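Local coordinates for glycosyl transferases group 1 family protein (PDB 5I45) that probably transfers sugar units as a GT-B glycosyltransferase, the chain here being the C-terminal domain of the longer protein, at residues Thr54-Pro59 with Ala87-Gln92. Sequence-based numbering, arbitrary orientation. Where two conformers were deposited one is given.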
loop_
_atom_site.group_PDB
_atom_site.type_symbol
_atom_site.label_atom_id
_atom_site.label_comp_id
_atom_site.label_asym_id
_atom_site.label_seq_id
_atom_site.Cartn_x
_atom_site.Cartn_y
_atom_site.Cartn_z
ATOM N N THR A 54 7.015 -6.303 10.505
ATOM C CA THR A 54 5.855 -7.148 10.263
ATOM C C THR A 54 6.188 -8.449 9.554
ATOM O O THR A 54 5.674 -9.517 9.903
ATOM C CB THR A 54 4.825 -6.348 9.440
ATOM O OG1 THR A 54 4.473 -5.154 10.147
ATOM C CG2 THR A 54 3.590 -7.159 9.182
ATOM N N LEU A 55 6.987 -8.356 8.523
ATOM C CA LEU A 55 7.172 -9.488 7.640
ATOM C C LEU A 55 8.052 -10.569 8.204
ATOM O O LEU A 55 8.026 -11.691 7.693
ATOM C CB LEU A 55 7.606 -9.034 6.262
ATOM C CG LEU A 55 6.568 -8.148 5.596
ATOM C CD1 LEU A 55 7.072 -7.706 4.239
ATOM C CD2 LEU A 55 5.208 -8.828 5.465
ATOM N N LYS A 56 8.836 -10.266 9.241
ATOM C CA LYS A 56 9.551 -11.325 9.947
ATOM C C LYS A 56 8.537 -12.326 10.496
ATOM O O LYS A 56 8.786 -13.533 10.549
ATOM C CB LYS A 56 10.359 -10.749 11.101
ATOM C CG LYS A 56 11.614 -10.009 10.697
ATOM C CD LYS A 56 12.084 -9.101 11.829
ATOM C CE LYS A 56 13.187 -8.146 11.405
ATOM N NZ LYS A 56 14.527 -8.784 11.489
ATOM N N LYS A 57 7.386 -11.816 10.905
ATOM C CA LYS A 57 6.325 -12.609 11.489
ATOM C C LYS A 57 5.456 -13.401 10.482
ATOM O O LYS A 57 4.864 -14.421 10.818
ATOM C CB LYS A 57 5.457 -11.655 12.329
ATOM C CG LYS A 57 4.419 -12.347 13.149
ATOM C CD LYS A 57 3.658 -11.372 14.048
ATOM C CE LYS A 57 2.573 -12.127 14.780
ATOM N NZ LYS A 57 1.668 -11.171 15.497
ATOM N N TYR A 58 5.377 -12.918 9.242
ATOM C CA TYR A 58 4.488 -13.493 8.233
ATOM C C TYR A 58 5.179 -13.832 6.915
ATOM O O TYR A 58 5.169 -13.037 5.955
ATOM C CB TYR A 58 3.381 -12.480 7.947
ATOM C CG TYR A 58 2.511 -12.198 9.122
ATOM C CD1 TYR A 58 1.628 -13.158 9.586
ATOM C CD2 TYR A 58 2.550 -10.975 9.749
ATOM C CE1 TYR A 58 0.816 -12.896 10.663
ATOM C CE2 TYR A 58 1.741 -10.702 10.823
ATOM C CZ TYR A 58 0.868 -11.660 11.284
ATOM O OH TYR A 58 0.047 -11.354 12.360
ATOM N N PRO A 59 5.766 -15.028 6.849
ATOM C CA PRO A 59 6.524 -15.422 5.670
ATOM C C PRO A 59 5.814 -15.424 4.325
ATOM O O PRO A 59 6.469 -15.249 3.306
ATOM C CB PRO A 59 6.997 -16.833 6.039
ATOM C CG PRO A 59 7.181 -16.750 7.522
ATOM C CD PRO A 59 6.007 -15.954 7.979
ATOM N N ALA A 87 18.294 -6.741 7.428
ATOM C CA ALA A 87 17.258 -7.459 8.178
ATOM C C ALA A 87 17.028 -8.884 7.647
ATOM O O ALA A 87 16.225 -9.624 8.207
ATOM C CB ALA A 87 15.941 -6.693 8.113
ATOM N N GLY A 88 17.684 -9.245 6.540
ATOM C CA GLY A 88 17.498 -10.565 5.926
ATOM C C GLY A 88 16.146 -10.728 5.252
ATOM O O GLY A 88 15.657 -11.855 5.123
ATOM N N LEU A 89 15.569 -9.621 4.766
ATOM C CA LEU A 89 14.230 -9.633 4.168
ATOM C C LEU A 89 14.148 -9.310 2.689
ATOM O O LEU A 89 13.067 -8.925 2.194
ATOM C CB LEU A 89 13.319 -8.695 4.991
ATOM C CG LEU A 89 12.945 -9.250 6.361
ATOM C CD1 LEU A 89 12.137 -8.221 7.124
ATOM C CD2 LEU A 89 12.175 -10.557 6.230
ATOM N N ASP A 90 15.233 -9.487 1.938
ATOM C CA ASP A 90 15.188 -9.143 0.512
ATOM C C ASP A 90 14.290 -10.068 -0.336
ATOM O O ASP A 90 14.023 -9.762 -1.476
ATOM C CB ASP A 90 16.595 -9.016 -0.077
ATOM C CG ASP A 90 17.394 -10.260 0.074
ATOM O OD1 ASP A 90 16.875 -11.248 0.632
ATOM O OD2 ASP A 90 18.549 -10.257 -0.380
ATOM N N LYS A 91 13.821 -11.170 0.240
ATOM C CA LYS A 91 12.790 -11.992 -0.415
ATOM C C LYS A 91 11.376 -11.581 -0.116
ATOM O O LYS A 91 10.437 -12.168 -0.657
ATOM C CB LYS A 91 12.938 -13.446 -0.026
ATOM C CG LYS A 91 14.239 -14.034 -0.540
ATOM C CD LYS A 91 14.301 -15.528 -0.403
ATOM C CE LYS A 91 14.331 -15.952 1.043
ATOM N NZ LYS A 91 15.471 -15.370 1.792
ATOM N N GLN A 92 11.198 -10.601 0.758
ATOM C CA GLN A 92 9.867 -10.162 1.160
ATOM C C GLN A 92 9.620 -8.671 0.998
ATOM O O GLN A 92 8.507 -8.243 1.212
ATOM C CB GLN A 92 9.586 -10.570 2.610
ATOM C CG GLN A 92 9.348 -12.055 2.796
ATOM C CD GLN A 92 8.990 -12.380 4.243
ATOM O OE1 GLN A 92 7.828 -12.224 4.675
ATOM N NE2 GLN A 92 9.971 -12.777 4.994
#
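Q92 and L55 form the tight half of this contact, their side chains running antiparallel alongside one another. The L55 methyl CD1 comes within 3.4 Å of the Q92 backbone O, and L55 CB lies 4.1 Å from Q92 CD. Q92 CG stands anti to its own carbonyl carbon (chi1 -72°) and the chain runs straight on, carrying the terminal amide to the end of helix 44-57, among backbone carbonyls. Modelled Q92 OE1 lies 3.1 Å from both L55 O and Y58 O; the amide is probably flipped. In the Rossmann-like, GT-B-type domain, 87-92 links helix 74-86 to edge strand 93-96; a Schellman motif, with G88 at positive phi (71°), closes that helix. L55 also packs on W61 and A63 of the neighbouring strand 61-66, and the Q92 backbone hydrogen-bonds to A63, tying the buried side to the parallel sheet. Toward solvent the packing loosens. Exposed K56 lies roughly perpendicular over buried L89, which rests on I52 of helix 44-57; their nearest approach is K56 CG to L89 CD1 at 4.0 Å. The K56 chain then bends at chi4 (-85°), leaving K56 NZ 3.8 Å from A87 O, a loose approach on the solvent side.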